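Local coordinates for succinyl-CoA ligase (ADP-forming) subunit alpha (Methanosaeta concilii, PDB 6HXI), which belongs to the succinyl-CoA ligase alpha-subunit family and binds coenzyme A, joining a CoA-ligase region to one related to the citrate synthase C-terminal domain, at residues G204-G209 with K279-K284. Residues are numbered along the deposited sequence; the frame is centred on the assembly and turned at random.
Sequences GDRYPG and KANTEK
R206 NH1 donates a hydrogen bond of 2.9 Å to the backbone K279 O, the only hydrogen bond between segments 204-209 and 279-284. Its geometry is good: the N-H...O angle is 167°, and the oxygen, lying at the guanidinium edge, receives the proton on a lone pair in its carbonyl plane. With CG anti to the backbone N (chi1 -160°) and a bend at chi3, the R206 side chain spans backbones whose nearest CA atoms, those of R206 and K279, are 9.1 Å apart. Beside the bond, R206 NH1 also meets K279 CB at 3.8 Å. N281 ND2 lies over one face of the R206 guanidinium, 3.5 Å from R206 NH2, the two planes 8° apart: a van der Waals approach without a hydrogen bond. R206 NH2 also forms a salt bridge with E285 OE2, which accepts the N281 backbone N-H and so probably helps to position both partners. Against buried R206, N281 is exposed, and the partly exposed K279 leads its ammonium end away. Q3 of the neighbouring citrate lyase chain packs on R206. The arrangement joins loops following parallel strands 196-201 and 255-260, before helices 212-221 and 287-297, in the alpha/beta fold of the CoA-ligase family.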
loop_
_atom_site.group_PDB
_atom_site.type_symbol
_atom_site.label_atom_id
_atom_site.label_comp_id
_atom_site.label_asym_id
_atom_site.label_seq_id
_atom_site.Cartn_x
_atom_site.Cartn_y
_atom_site.Cartn_z
ATOM N N GLY B 204 -47.086 -30.672 14.018
ATOM C CA GLY B 204 -48.089 -31.402 13.249
ATOM C C GLY B 204 -47.657 -32.740 12.681
ATOM O O GLY B 204 -48.334 -33.299 11.815
ATOM N N ASP B 205 -46.548 -33.274 13.168
ATOM C CA ASP B 205 -46.049 -34.545 12.692
ATOM C C ASP B 205 -46.832 -35.718 13.308
ATOM O O ASP B 205 -47.325 -35.606 14.438
ATOM C CB ASP B 205 -44.531 -34.662 12.950
ATOM C CG ASP B 205 -43.628 -33.804 12.048
ATOM O OD1 ASP B 205 -44.108 -33.312 11.004
ATOM O OD2 ASP B 205 -42.441 -33.659 12.367
ATOM N N ARG B 206 -46.953 -36.835 12.559
ATOM C CA ARG B 206 -47.659 -38.039 13.018
ATOM C C ARG B 206 -47.067 -38.629 14.327
ATOM O O ARG B 206 -47.818 -39.166 15.143
ATOM C CB ARG B 206 -47.705 -39.113 11.907
ATOM C CG ARG B 206 -48.807 -40.143 12.150
ATOM C CD ARG B 206 -49.126 -41.030 10.953
ATOM N NE ARG B 206 -49.877 -40.332 9.910
ATOM C CZ ARG B 206 -51.197 -40.348 9.809
ATOM N NH1 ARG B 206 -51.800 -39.697 8.826
ATOM N NH2 ARG B 206 -51.928 -41.018 10.691
ATOM N N TYR B 207 -45.737 -38.523 14.512
ATOM C CA TYR B 207 -45.030 -39.067 15.671
ATOM C C TYR B 207 -44.283 -37.947 16.364
ATOM O O TYR B 207 -43.145 -37.662 15.996
ATOM C CB TYR B 207 -44.103 -40.226 15.245
ATOM C CG TYR B 207 -44.867 -41.348 14.581
ATOM C CD1 TYR B 207 -45.473 -42.352 15.337
ATOM C CD2 TYR B 207 -45.050 -41.372 13.198
ATOM C CE1 TYR B 207 -46.228 -43.362 14.733
ATOM C CE2 TYR B 207 -45.803 -42.376 12.584
ATOM C CZ TYR B 207 -46.386 -43.368 13.357
ATOM O OH TYR B 207 -47.135 -44.340 12.753
ATOM N N PRO B 208 -44.913 -37.211 17.306
ATOM C CA PRO B 208 -44.191 -36.076 17.912
ATOM C C PRO B 208 -43.205 -36.518 18.995
ATOM O O PRO B 208 -43.244 -37.666 19.423
ATOM C CB PRO B 208 -45.320 -35.213 18.472
ATOM C CG PRO B 208 -46.419 -36.239 18.833
ATOM C CD PRO B 208 -46.278 -37.371 17.874
ATOM N N GLY B 209 -42.332 -35.602 19.423
ATOM C CA GLY B 209 -41.361 -35.848 20.484
ATOM C C GLY B 209 -42.065 -36.014 21.814
ATOM O O GLY B 209 -41.641 -36.810 22.658
ATOM N N LYS B 279 -53.938 -36.347 8.211
ATOM C CA LYS B 279 -54.628 -37.237 7.270
ATOM C C LYS B 279 -55.342 -38.383 8.019
ATOM O O LYS B 279 -54.675 -39.306 8.503
ATOM C CB LYS B 279 -53.702 -37.786 6.161
ATOM C CG LYS B 279 -54.507 -38.400 5.014
ATOM C CD LYS B 279 -53.661 -39.106 3.972
ATOM C CE LYS B 279 -54.481 -39.364 2.725
ATOM N NZ LYS B 279 -54.079 -40.612 2.023
ATOM N N ALA B 280 -56.688 -38.337 8.092
ATOM C CA ALA B 280 -57.484 -39.364 8.774
ATOM C C ALA B 280 -57.512 -40.675 7.974
ATOM O O ALA B 280 -58.196 -40.777 6.949
ATOM C CB ALA B 280 -58.899 -38.860 9.036
ATOM N N ASN B 281 -56.714 -41.664 8.419
ATOM C CA ASN B 281 -56.619 -42.981 7.767
ATOM C C ASN B 281 -57.865 -43.804 8.047
ATOM O O ASN B 281 -58.367 -44.478 7.151
ATOM C CB ASN B 281 -55.364 -43.742 8.227
ATOM C CG ASN B 281 -54.044 -43.127 7.822
ATOM O OD1 ASN B 281 -53.950 -42.305 6.899
ATOM N ND2 ASN B 281 -52.976 -43.558 8.486
ATOM N N THR B 282 -58.374 -43.733 9.281
ATOM C CA THR B 282 -59.570 -44.457 9.717
ATOM C C THR B 282 -60.656 -43.452 10.105
ATOM O O THR B 282 -60.392 -42.247 10.127
ATOM C CB THR B 282 -59.209 -45.403 10.881
ATOM O OG1 THR B 282 -58.583 -44.656 11.928
ATOM C CG2 THR B 282 -58.291 -46.551 10.450
ATOM N N GLU B 283 -61.879 -43.939 10.398
ATOM C CA GLU B 283 -62.986 -43.089 10.841
ATOM C C GLU B 283 -62.673 -42.497 12.214
ATOM O O GLU B 283 -62.962 -41.328 12.449
ATOM C CB GLU B 283 -64.321 -43.859 10.871
ATOM C CG GLU B 283 -65.040 -43.908 9.530
ATOM C CD GLU B 283 -65.331 -42.579 8.848
ATOM O OE1 GLU B 283 -65.666 -41.593 9.548
ATOM O OE2 GLU B 283 -65.233 -42.531 7.599
ATOM N N LYS B 284 -62.025 -43.295 13.096
ATOM C CA LYS B 284 -61.609 -42.896 14.441
ATOM C C LYS B 284 -60.664 -41.681 14.366
ATOM O O LYS B 284 -60.728 -40.804 15.216
ATOM C CB LYS B 284 -60.923 -44.069 15.152
ATOM C CG LYS B 284 -60.947 -43.954 16.665
ATOM C CD LYS B 284 -59.887 -44.839 17.320
ATOM C CE LYS B 284 -59.891 -44.650 18.816
ATOM N NZ LYS B 284 -59.059 -45.663 19.509
#